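Local coordinates for protein diaminopimelate decarboxylase (PDB 2QGH) that catalyses the decarboxylation of diaminopimelate to L-lysine, the last step of lysine synthesis, using pyridoxal-5'-phosphate as cofactor, at residues Ala64-Ser69 with Gly376-Ser381; Gly147-Ile152 with Phe196-Ser201; Val202-Gly207 with Glu218-Val223; His326-Ile331 with Asp368-Glu373. All coordinates share one frame; numbering follows the deposited sequence.

Interaction 1: Ala64-Ser69 with Gly376-Ser381; sequences ALKANS and GAYGSS. With LYS (lysine), chain C; PLP (pyridoxal-5'-phosphate), chain B.
Ala67 O takes two hydrogen bonds, one from Tyr378 N at 2.8 Å and one from a water at 2.9 Å. The Tyr378 N-H reaches a lone pair in the carbonyl plane, with an N-H...O angle of 162°. The same water accepts from Gly379 N and Ser381 N, tying Ala67 to the loop just after the tyrosine. One residue earlier, Lys66 O accepts from Ser381 OG at 3.0 Å. Asn68 ND2 donates to Gly376 O, also at 3.0 Å, and this oxygen lies in the plane of the amide.

The Tyr378 ring is sandwiched. Ala67 CA makes a CH-pi contact over one face, 3.9 Å from the ring centroid. CB of the bound lysine lies over the centre of the opposite face. At the ring edge, Tyr378 OH donates to phosphate O1P of the cofactor at 2.7 Å. Together these partners fix the plane of the ring.

Lys66 runs beside the tyrosine, its CG 3.5 Å from Tyr378 OH. Two bends (chi3 63°, chi4 62°) then carry NZ to a salt bridge with Asp85. NZ of the bound lysine is 1.3 Å from C4A of the cofactor, consistent with a Schiff base to the product. Lys66 probably holds that carbon in the resting enzyme. Glu350 of the second subunit also binds the ligand lysine, as expected of a fold-type III active site at a dimer interface.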
# COMPACT_ATOMS: atom_id res chain seq x y z
N ALA A 64 -0.62 -11.37 -16.59
CA ALA A 64 0.25 -10.60 -15.71
C ALA A 64 -0.19 -10.80 -14.26
O ALA A 64 -1.19 -10.22 -13.82
CB ALA A 64 0.19 -9.13 -16.09
N LEU A 65 0.55 -11.64 -13.53
CA LEU A 65 0.23 -11.96 -12.14
C LEU A 65 0.07 -10.77 -11.21
O LEU A 65 -0.77 -10.79 -10.31
CB LEU A 65 1.28 -12.93 -11.57
CG LEU A 65 1.08 -14.42 -11.87
CD1 LEU A 65 1.00 -14.65 -13.37
CD2 LEU A 65 2.21 -15.24 -11.26
N LYS A 66 0.86 -9.73 -11.43
CA LYS A 66 0.76 -8.52 -10.63
C LYS A 66 -0.69 -8.08 -10.45
O LYS A 66 -1.05 -7.50 -9.43
CB LYS A 66 1.56 -7.40 -11.29
CG LYS A 66 1.12 -7.10 -12.72
CD LYS A 66 2.03 -6.09 -13.37
CE LYS A 66 3.45 -6.64 -13.50
NZ LYS A 66 3.49 -7.85 -14.36
N ALA A 67 -1.54 -8.36 -11.44
CA ALA A 67 -2.95 -7.98 -11.34
C ALA A 67 -3.61 -8.71 -10.17
O ALA A 67 -4.26 -8.10 -9.33
CB ALA A 67 -3.69 -8.30 -12.64
N ASN A 68 -3.42 -10.03 -10.14
CA ASN A 68 -3.96 -10.88 -9.09
C ASN A 68 -3.26 -12.22 -9.20
O ASN A 68 -3.39 -12.91 -10.21
CB ASN A 68 -5.47 -11.06 -9.26
CG ASN A 68 -6.13 -11.56 -7.98
OD1 ASN A 68 -5.63 -12.48 -7.34
ND2 ASN A 68 -7.26 -10.97 -7.62
N SER A 69 -2.52 -12.59 -8.16
CA SER A 69 -1.75 -13.83 -8.14
C SER A 69 -2.34 -14.94 -7.29
O SER A 69 -1.64 -15.92 -6.99
CB SER A 69 -0.33 -13.55 -7.65
OG SER A 69 0.33 -12.66 -8.51
N GLY A 376 -10.99 -6.72 -8.96
CA GLY A 376 -10.26 -7.97 -9.12
C GLY A 376 -8.81 -7.79 -9.55
O GLY A 376 -7.99 -8.71 -9.44
N ALA A 377 -8.48 -6.60 -10.03
CA ALA A 377 -7.11 -6.34 -10.47
C ALA A 377 -6.50 -5.26 -9.60
O ALA A 377 -7.12 -4.23 -9.35
CB ALA A 377 -7.11 -5.90 -11.91
N TYR A 378 -5.27 -5.51 -9.15
CA TYR A 378 -4.55 -4.55 -8.32
C TYR A 378 -5.39 -4.17 -7.12
O TYR A 378 -5.32 -3.05 -6.61
CB TYR A 378 -4.19 -3.32 -9.15
CG TYR A 378 -3.43 -3.70 -10.40
CD1 TYR A 378 -2.15 -4.25 -10.32
CD2 TYR A 378 -4.01 -3.56 -11.66
CE1 TYR A 378 -1.47 -4.67 -11.47
CE2 TYR A 378 -3.34 -3.98 -12.82
CZ TYR A 378 -2.07 -4.53 -12.72
OH TYR A 378 -1.41 -4.96 -13.85
N GLY A 379 -6.19 -5.13 -6.67
CA GLY A 379 -7.02 -4.93 -5.50
C GLY A 379 -6.27 -5.53 -4.32
O GLY A 379 -5.44 -4.87 -3.71
N SER A 380 -6.53 -6.79 -4.03
CA SER A 380 -5.85 -7.44 -2.91
C SER A 380 -4.34 -7.63 -3.11
O SER A 380 -3.63 -7.89 -2.16
CB SER A 380 -6.50 -8.79 -2.62
OG SER A 380 -5.95 -9.78 -3.45
N SER A 381 -3.85 -7.50 -4.34
CA SER A 381 -2.42 -7.68 -4.58
C SER A 381 -1.58 -6.50 -4.08
O SER A 381 -0.37 -6.62 -3.93
CB SER A 381 -2.14 -7.92 -6.06
OG SER A 381 -2.39 -6.77 -6.83
N LYS C . -1.10 -1.01 -9.94
CA LYS C . -1.67 -0.21 -11.07
C LYS C . -3.17 -0.02 -10.89
O LYS C . -3.65 -0.31 -9.77
CB LYS C . -1.37 -0.92 -12.40
CG LYS C . 0.11 -0.98 -12.74
CD LYS C . 0.42 -1.98 -13.84
CE LYS C . 1.92 -1.97 -14.13
NZ LYS C . 2.38 -3.04 -15.09
OXT LYS C . -3.85 0.42 -11.84
N1 PLP B . 3.15 -6.52 -18.82
C2 PLP B . 4.07 -5.64 -18.21
C2A PLP B . 5.51 -5.71 -18.53
C3 PLP B . 3.56 -4.69 -17.23
O3 PLP B . 4.42 -3.82 -16.58
C4 PLP B . 2.20 -4.65 -16.92
C4A PLP B . 1.77 -3.47 -16.12
C5 PLP B . 1.30 -5.54 -17.53
C6 PLP B . 1.78 -6.47 -18.52
C5A PLP B . -0.10 -5.77 -17.12
O4P PLP B . -0.91 -4.76 -17.69
P PLP B . -2.35 -4.71 -17.44
O1P PLP B . -2.90 -5.16 -16.05
O2P PLP B . -2.94 -5.63 -18.60
O3P PLP B . -2.75 -3.19 -17.62
O HOH W 1 -5.85 -8.08 -6.90

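Interaction 2: Gly147-Ile152 with Phe196-Ser201; sequences GIKARI and FLEPVS
Ala150, Arg151 and Ile152 pair in parallel with Leu197, Glu198 and Pro199. These are neighbouring strands of the eight-stranded parallel barrel, joined by a right-handed beta-alpha-beta crossover through helix 181-193. Their axes approach to 4.6 Å and cross at -31°. Four backbone bonds alternate between the strands, from Ala150 N to Phe196 O at one end to Val200 N to Ile152 O, 2.9 Å, at the other.

The tight side is the apolar one, facing the helices. Ile152 CG2 is 4.2 Å from Leu197 CD2. Ile152 CD1 is 4.1 Å from Pro199 CB, on a branch that starts between the backbone N and the carbonyl carbon (chi1 63°). Leu136 of helix 133-146 and Ala191 of helix 181-193 close over this layer.

The other side is looser, more polar and partly exposed. Arg151 and Glu198 lie side by side and point the same way, yet their charged atoms do not meet. Glu198 OE1 touches Arg151 CG at 3.3 Å instead. The guanidinium turns to the backbone just before strand 127-130, with NE donating to Leu126 O. At the exposed end, Lys149 crosses Glu198 at about a right angle. Its chain bends at the last torsion (chi4 -69°). This brings Lys149 NZ to Leu197 O at 2.9 Å, approaching from above the carbonyl plane.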
# COMPACT_ATOMS: atom_id res chain seq x y z
N GLY A 147 26.35 -22.93 -17.40
CA GLY A 147 26.58 -23.62 -18.65
C GLY A 147 25.40 -23.70 -19.60
O GLY A 147 25.29 -24.67 -20.36
N ILE A 148 24.51 -22.71 -19.57
CA ILE A 148 23.35 -22.70 -20.46
C ILE A 148 23.30 -21.45 -21.33
O ILE A 148 23.98 -20.46 -21.05
CB ILE A 148 22.02 -22.78 -19.68
CG1 ILE A 148 21.72 -21.42 -19.04
CG2 ILE A 148 22.10 -23.85 -18.61
CD1 ILE A 148 20.41 -21.39 -18.29
N LYS A 149 22.50 -21.51 -22.39
CA LYS A 149 22.33 -20.39 -23.30
C LYS A 149 20.96 -19.80 -22.94
O LYS A 149 19.92 -20.37 -23.28
CB LYS A 149 22.34 -20.89 -24.75
CG LYS A 149 22.73 -19.86 -25.82
CD LYS A 149 22.86 -20.56 -27.17
CE LYS A 149 23.63 -19.73 -28.19
NZ LYS A 149 22.89 -18.52 -28.62
N ALA A 150 20.96 -18.68 -22.24
CA ALA A 150 19.73 -18.04 -21.80
C ALA A 150 18.91 -17.35 -22.89
O ALA A 150 19.41 -16.47 -23.59
CB ALA A 150 20.05 -17.04 -20.69
N ARG A 151 17.66 -17.76 -23.02
CA ARG A 151 16.75 -17.15 -23.99
C ARG A 151 16.35 -15.81 -23.41
O ARG A 151 15.86 -15.74 -22.29
CB ARG A 151 15.48 -18.00 -24.19
CG ARG A 151 15.70 -19.30 -24.96
CD ARG A 151 14.37 -19.95 -25.38
NE ARG A 151 13.65 -20.51 -24.24
CZ ARG A 151 13.94 -21.67 -23.66
NH1 ARG A 151 14.95 -22.41 -24.11
NH2 ARG A 151 13.23 -22.09 -22.62
N ILE A 152 16.56 -14.73 -24.16
CA ILE A 152 16.18 -13.42 -23.65
C ILE A 152 15.37 -12.63 -24.67
O ILE A 152 15.39 -12.92 -25.86
CB ILE A 152 17.42 -12.57 -23.23
CG1 ILE A 152 18.30 -12.28 -24.44
CG2 ILE A 152 18.21 -13.28 -22.15
CD1 ILE A 152 18.12 -10.90 -24.99
N PHE A 196 26.26 -17.38 -24.41
CA PHE A 196 25.37 -17.66 -23.29
C PHE A 196 24.07 -16.89 -23.31
O PHE A 196 23.32 -16.89 -22.34
CB PHE A 196 26.13 -17.43 -21.99
CG PHE A 196 27.46 -18.12 -21.96
CD1 PHE A 196 28.60 -17.47 -22.41
CD2 PHE A 196 27.56 -19.45 -21.54
CE1 PHE A 196 29.83 -18.13 -22.46
CE2 PHE A 196 28.78 -20.12 -21.58
CZ PHE A 196 29.92 -19.46 -22.04
N LEU A 197 23.79 -16.23 -24.43
CA LEU A 197 22.57 -15.48 -24.59
C LEU A 197 21.98 -15.86 -25.94
O LEU A 197 22.71 -16.16 -26.87
CB LEU A 197 22.83 -13.98 -24.55
CG LEU A 197 23.41 -13.43 -23.24
CD1 LEU A 197 23.72 -11.95 -23.40
CD2 LEU A 197 22.43 -13.67 -22.10
N GLU A 198 20.66 -15.84 -26.03
CA GLU A 198 19.97 -16.17 -27.26
C GLU A 198 18.77 -15.25 -27.39
O GLU A 198 17.69 -15.53 -26.86
CB GLU A 198 19.53 -17.64 -27.23
CG GLU A 198 18.69 -18.08 -28.43
CD GLU A 198 18.33 -19.56 -28.38
OE1 GLU A 198 17.91 -20.05 -27.31
OE2 GLU A 198 18.47 -20.25 -29.42
N PRO A 199 18.94 -14.12 -28.10
CA PRO A 199 17.83 -13.17 -28.27
C PRO A 199 16.76 -13.79 -29.15
O PRO A 199 17.01 -14.12 -30.31
CB PRO A 199 18.52 -11.97 -28.94
CG PRO A 199 19.58 -12.62 -29.77
CD PRO A 199 20.14 -13.67 -28.83
N VAL A 200 15.56 -13.96 -28.60
CA VAL A 200 14.48 -14.58 -29.35
C VAL A 200 13.21 -13.74 -29.39
O VAL A 200 12.23 -14.13 -30.03
CB VAL A 200 14.15 -15.98 -28.77
CG1 VAL A 200 15.39 -16.84 -28.78
CG2 VAL A 200 13.61 -15.85 -27.34
N SER A 201 13.22 -12.59 -28.75
CA SER A 201 12.01 -11.81 -28.72
C SER A 201 12.21 -10.31 -28.55
O SER A 201 13.23 -9.88 -28.02
CB SER A 201 11.13 -12.33 -27.58
OG SER A 201 10.09 -11.44 -27.27

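Interaction 3: Val202-Gly207 with Glu218-Val223; sequences VHFHIG and EASQKV. With PLP (pyridoxal-5'-phosphate), chain B.
Within the beta-alpha-beta unit of strand 197-203, helix 213-232 and strand 239-241, Phe204 packs between the barrel wall and Ala219, Ser220 and Val223 of the helix. No hydrogen bond crosses this contact. Ala219 CB makes a CH-pi contact over one face of the Phe204 ring, 4.1 Å from its centroid. Ser220 OG sits at the ring edge, 3.5 Å from Phe204 CZ, while bonding to Ile216 O within its own helix. Val223 CG2 approaches obliquely and meets Phe204 CD1 at 3.5 Å. With CG between the backbone N and the carbonyl carbon (chi1 74°), the ring reaches the helix.

Val202 and Ile206 flank it. Val202 CG1 slides past Val223 CG1 at 4.0 Å, and Ile206 CG2 meets Ala219 CB at the same distance.

The alternate side chains turn the other way, toward the cofactor. The His205 ring has the pyridine ring of the cofactor over one face, with His205 NE2 3.3 Å from cofactor atom C4A, and ND1 is hydrogen-bonded to Gly244 N. His203 NE2 is hydrogen-bonded to Glu279. On the helix side, Ser220 also touches Ile265 of helix 258-268, while Phe240 of strand 239-241 packs on both Phe204 and Val223.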
# COMPACT_ATOMS: atom_id res chain seq x y z
N VAL A 202 11.25 -9.53 -29.04
CA VAL A 202 11.28 -8.08 -28.88
C VAL A 202 10.06 -7.85 -28.01
O VAL A 202 9.07 -8.58 -28.13
CB VAL A 202 11.03 -7.27 -30.17
CG1 VAL A 202 12.06 -6.19 -30.29
CG2 VAL A 202 11.02 -8.17 -31.38
N HIS A 203 10.11 -6.85 -27.15
CA HIS A 203 8.97 -6.59 -26.28
C HIS A 203 8.74 -5.11 -26.00
O HIS A 203 9.66 -4.30 -26.10
CB HIS A 203 9.17 -7.38 -24.98
CG HIS A 203 8.27 -6.97 -23.86
ND1 HIS A 203 8.43 -5.79 -23.16
CD2 HIS A 203 7.20 -7.60 -23.30
CE1 HIS A 203 7.51 -5.71 -22.22
NE2 HIS A 203 6.75 -6.79 -22.28
N PHE A 204 7.50 -4.75 -25.67
CA PHE A 204 7.18 -3.38 -25.31
C PHE A 204 5.89 -3.34 -24.50
O PHE A 204 4.99 -4.16 -24.68
CB PHE A 204 7.05 -2.47 -26.54
CG PHE A 204 5.79 -2.69 -27.35
CD1 PHE A 204 5.81 -3.43 -28.52
CD2 PHE A 204 4.58 -2.11 -26.94
CE1 PHE A 204 4.66 -3.60 -29.28
CE2 PHE A 204 3.43 -2.28 -27.69
CZ PHE A 204 3.47 -3.02 -28.87
N HIS A 205 5.83 -2.37 -23.59
CA HIS A 205 4.65 -2.17 -22.75
C HIS A 205 4.61 -0.69 -22.44
O HIS A 205 5.41 -0.20 -21.64
CB HIS A 205 4.76 -2.98 -21.46
CG HIS A 205 3.55 -2.83 -20.59
ND1 HIS A 205 2.36 -3.48 -20.85
CD2 HIS A 205 3.32 -2.04 -19.52
CE1 HIS A 205 1.45 -3.09 -19.98
NE2 HIS A 205 2.00 -2.21 -19.16
N ILE A 206 3.69 0.03 -23.08
CA ILE A 206 3.61 1.48 -22.90
C ILE A 206 2.75 2.05 -21.77
O ILE A 206 2.79 3.26 -21.52
CB ILE A 206 3.18 2.18 -24.22
CG1 ILE A 206 1.80 1.67 -24.67
CG2 ILE A 206 4.21 1.91 -25.31
CD1 ILE A 206 1.20 2.46 -25.81
N GLY A 207 1.98 1.21 -21.09
CA GLY A 207 1.16 1.70 -20.00
C GLY A 207 0.03 0.77 -19.59
O GLY A 207 -0.15 -0.30 -20.17
N GLU A 218 0.70 2.60 -32.67
CA GLU A 218 1.89 3.34 -33.04
C GLU A 218 3.12 2.61 -32.50
O GLU A 218 4.14 2.53 -33.17
CB GLU A 218 1.84 4.76 -32.49
CG GLU A 218 3.04 5.60 -32.87
CD GLU A 218 3.03 6.98 -32.23
OE1 GLU A 218 4.03 7.73 -32.38
OE2 GLU A 218 2.02 7.32 -31.58
N ALA A 219 3.01 2.07 -31.30
CA ALA A 219 4.13 1.35 -30.69
C ALA A 219 4.40 0.06 -31.46
O ALA A 219 5.55 -0.30 -31.68
CB ALA A 219 3.82 1.05 -29.23
N SER A 220 3.34 -0.63 -31.86
CA SER A 220 3.49 -1.88 -32.61
C SER A 220 4.22 -1.66 -33.93
O SER A 220 5.09 -2.45 -34.31
CB SER A 220 2.11 -2.49 -32.88
OG SER A 220 1.45 -2.82 -31.67
N GLN A 221 3.88 -0.59 -34.63
CA GLN A 221 4.51 -0.29 -35.91
C GLN A 221 5.99 0.00 -35.73
O GLN A 221 6.83 -0.56 -36.43
CB GLN A 221 3.82 0.91 -36.55
CG GLN A 221 2.32 0.75 -36.64
CD GLN A 221 1.63 1.97 -37.22
OE1 GLN A 221 2.00 3.11 -36.91
NE2 GLN A 221 0.62 1.75 -38.04
N LYS A 222 6.31 0.89 -34.79
CA LYS A 222 7.69 1.24 -34.55
C LYS A 222 8.53 0.03 -34.16
O LYS A 222 9.62 -0.15 -34.67
CB LYS A 222 7.80 2.32 -33.48
CG LYS A 222 7.47 3.72 -33.98
CD LYS A 222 6.07 3.80 -34.58
CE LYS A 222 5.76 5.18 -35.16
NZ LYS A 222 5.84 6.28 -34.15
N VAL A 223 8.01 -0.80 -33.26
CA VAL A 223 8.74 -1.98 -32.82
C VAL A 223 8.79 -3.04 -33.92
O VAL A 223 9.73 -3.82 -34.00
CB VAL A 223 8.12 -2.60 -31.54
CG1 VAL A 223 8.89 -3.84 -31.12
CG2 VAL A 223 8.13 -1.56 -30.42
N1 PLP B . 3.15 -6.52 -18.82
C2 PLP B . 4.07 -5.64 -18.21
C2A PLP B . 5.51 -5.71 -18.53
C3 PLP B . 3.56 -4.69 -17.23
O3 PLP B . 4.42 -3.82 -16.58
C4 PLP B . 2.20 -4.65 -16.92
C4A PLP B . 1.77 -3.47 -16.12
C5 PLP B . 1.30 -5.54 -17.53
C6 PLP B . 1.78 -6.47 -18.52
C5A PLP B . -0.10 -5.77 -17.12
O4P PLP B . -0.91 -4.76 -17.69
P PLP B . -2.35 -4.71 -17.44
O1P PLP B . -2.90 -5.16 -16.05
O2P PLP B . -2.94 -5.63 -18.60
O3P PLP B . -2.75 -3.19 -17.62

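Interaction 4: His326-Ile331 with Asp368-Glu373; sequences HAIRVI and DKIAIE
Arg329 and Ala371 form the hydrogen-bonded pair of two antiparallel strands. Arg329 N donates to Ala371 O at 2.9 Å, and Ala371 N returns a bond to Arg329 O at 2.8 Å. Glu373 N to Ala327 O and Ile331 N to Lys369 O extend the ladder in both directions. A side-chain bond closes one end. His326 ND1 donates to Glu373 O at 2.9 Å, with the oxygen in the plane of the imidazole. The other ring nitrogen, NE2, bonds to Arg318, which also holds the bound lysine.

Apolar contacts occur on both faces. Ile328 CG2 meets Ile370 CD1 at 3.6 Å on one. On the other, Ile331 CD1 presses tightly on Ala371 CB at 3.5 Å.

The charged contact is long. Glu373 OE2 lies over a face of the Arg329 guanidinium, 3.7 Å from NE, and no N-H points at it. Arg329 NE is buried without a partner, whereas NH2 forms a salt bridge to Glu290. Ala371 CB lies at the edge of the same guanidinium. Strand 369-372 also pairs antiparallel with strand 289-299. The arrangement belongs to the mixed sheet of the C-terminal beta domain, as in other fold-type III decarboxylases.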
# COMPACT_ATOMS: atom_id res chain seq x y z
N HIS A 326 -14.09 3.40 -8.53
CA HIS A 326 -14.75 2.14 -8.84
C HIS A 326 -16.21 2.28 -8.42
O HIS A 326 -16.52 2.92 -7.41
CB HIS A 326 -14.08 0.99 -8.07
CG HIS A 326 -12.70 0.67 -8.55
ND1 HIS A 326 -12.34 -0.58 -9.00
CD2 HIS A 326 -11.58 1.43 -8.63
CE1 HIS A 326 -11.07 -0.58 -9.34
NE2 HIS A 326 -10.58 0.63 -9.13
N ALA A 327 -17.11 1.69 -9.19
CA ALA A 327 -18.53 1.80 -8.87
C ALA A 327 -18.87 1.11 -7.55
O ALA A 327 -18.22 0.15 -7.14
CB ALA A 327 -19.37 1.21 -10.00
N ILE A 328 -19.89 1.64 -6.88
CA ILE A 328 -20.36 1.10 -5.61
C ILE A 328 -21.83 0.71 -5.78
O ILE A 328 -22.67 1.54 -6.13
CB ILE A 328 -20.23 2.15 -4.47
CG1 ILE A 328 -18.75 2.39 -4.16
CG2 ILE A 328 -20.98 1.67 -3.22
CD1 ILE A 328 -18.50 3.47 -3.14
N ARG A 329 -22.12 -0.56 -5.55
CA ARG A 329 -23.47 -1.08 -5.71
C ARG A 329 -24.01 -1.63 -4.39
O ARG A 329 -23.32 -2.37 -3.68
CB ARG A 329 -23.47 -2.18 -6.77
CG ARG A 329 -24.80 -2.86 -7.00
CD ARG A 329 -24.59 -4.15 -7.76
NE ARG A 329 -23.58 -4.97 -7.09
CZ ARG A 329 -23.16 -6.15 -7.53
NH1 ARG A 329 -23.66 -6.66 -8.65
NH2 ARG A 329 -22.24 -6.81 -6.85
N VAL A 330 -25.25 -1.26 -4.04
CA VAL A 330 -25.86 -1.75 -2.82
C VAL A 330 -26.36 -3.17 -3.06
O VAL A 330 -27.06 -3.43 -4.04
CB VAL A 330 -27.03 -0.87 -2.38
CG1 VAL A 330 -27.67 -1.45 -1.12
CG2 VAL A 330 -26.55 0.55 -2.13
N ILE A 331 -25.99 -4.08 -2.17
CA ILE A 331 -26.38 -5.48 -2.29
C ILE A 331 -27.66 -5.77 -1.50
O ILE A 331 -28.42 -6.68 -1.84
CB ILE A 331 -25.26 -6.40 -1.78
CG1 ILE A 331 -23.99 -6.16 -2.60
CG2 ILE A 331 -25.70 -7.86 -1.85
CD1 ILE A 331 -22.81 -6.99 -2.17
N ASP A 368 -26.10 -3.12 6.51
CA ASP A 368 -26.36 -3.19 5.08
C ASP A 368 -25.07 -3.52 4.34
O ASP A 368 -23.98 -3.08 4.73
CB ASP A 368 -26.94 -1.87 4.54
CG ASP A 368 -28.40 -1.67 4.91
OD1 ASP A 368 -29.15 -2.67 4.95
OD2 ASP A 368 -28.80 -0.51 5.15
N LYS A 369 -25.19 -4.30 3.27
CA LYS A 369 -24.03 -4.70 2.49
C LYS A 369 -23.94 -4.00 1.14
O LYS A 369 -24.95 -3.76 0.47
CB LYS A 369 -24.07 -6.21 2.28
CG LYS A 369 -24.29 -7.00 3.56
CD LYS A 369 -23.15 -6.80 4.55
CE LYS A 369 -23.44 -7.50 5.86
NZ LYS A 369 -23.59 -8.98 5.70
N ILE A 370 -22.72 -3.66 0.74
CA ILE A 370 -22.48 -3.02 -0.54
C ILE A 370 -21.26 -3.69 -1.18
O ILE A 370 -20.46 -4.32 -0.49
CB ILE A 370 -22.19 -1.50 -0.40
CG1 ILE A 370 -20.74 -1.27 0.01
CG2 ILE A 370 -23.13 -0.89 0.63
CD1 ILE A 370 -20.35 0.18 0.03
N ALA A 371 -21.13 -3.56 -2.49
CA ALA A 371 -20.00 -4.14 -3.19
C ALA A 371 -19.31 -3.07 -4.02
O ALA A 371 -19.96 -2.30 -4.72
CB ALA A 371 -20.47 -5.27 -4.09
N ILE A 372 -17.99 -3.00 -3.90
CA ILE A 372 -17.19 -2.05 -4.67
C ILE A 372 -16.81 -2.88 -5.88
O ILE A 372 -16.19 -3.93 -5.74
CB ILE A 372 -15.92 -1.63 -3.91
CG1 ILE A 372 -16.32 -0.91 -2.61
CG2 ILE A 372 -15.08 -0.72 -4.78
CD1 ILE A 372 -15.14 -0.46 -1.77
N GLU A 373 -17.18 -2.40 -7.06
CA GLU A 373 -16.96 -3.12 -8.31
C GLU A 373 -15.60 -3.08 -9.01
O GLU A 373 -14.78 -2.18 -8.79
CB GLU A 373 -18.05 -2.70 -9.31
CG GLU A 373 -19.40 -3.40 -9.08
CD GLU A 373 -20.55 -2.78 -9.87
OE1 GLU A 373 -20.34 -2.40 -11.04
OE2 GLU A 373 -21.67 -2.70 -9.32

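Overall arrangement
Interactions 2 and 3 follow each other along strand 197-203 of the barrel. Interaction 2 ties it to strand 150-155, and interaction 3 to the next helix. Their centres are 22 Å apart. Interactions 1 and 3 both touch the cofactor from different sides of its pocket; their nearest atoms are about 7 Å apart. Interaction 1 joins the loop after barrel strand 59-64 to a loop between two strands of the beta domain, and its second segment follows closely on that of interaction 4. Interaction 4 lies across the chain's centre from interaction 2, with centres 49 Å apart. His326 brings interaction 4 to about 7 Å, side chain to ligand, from the bound lysine.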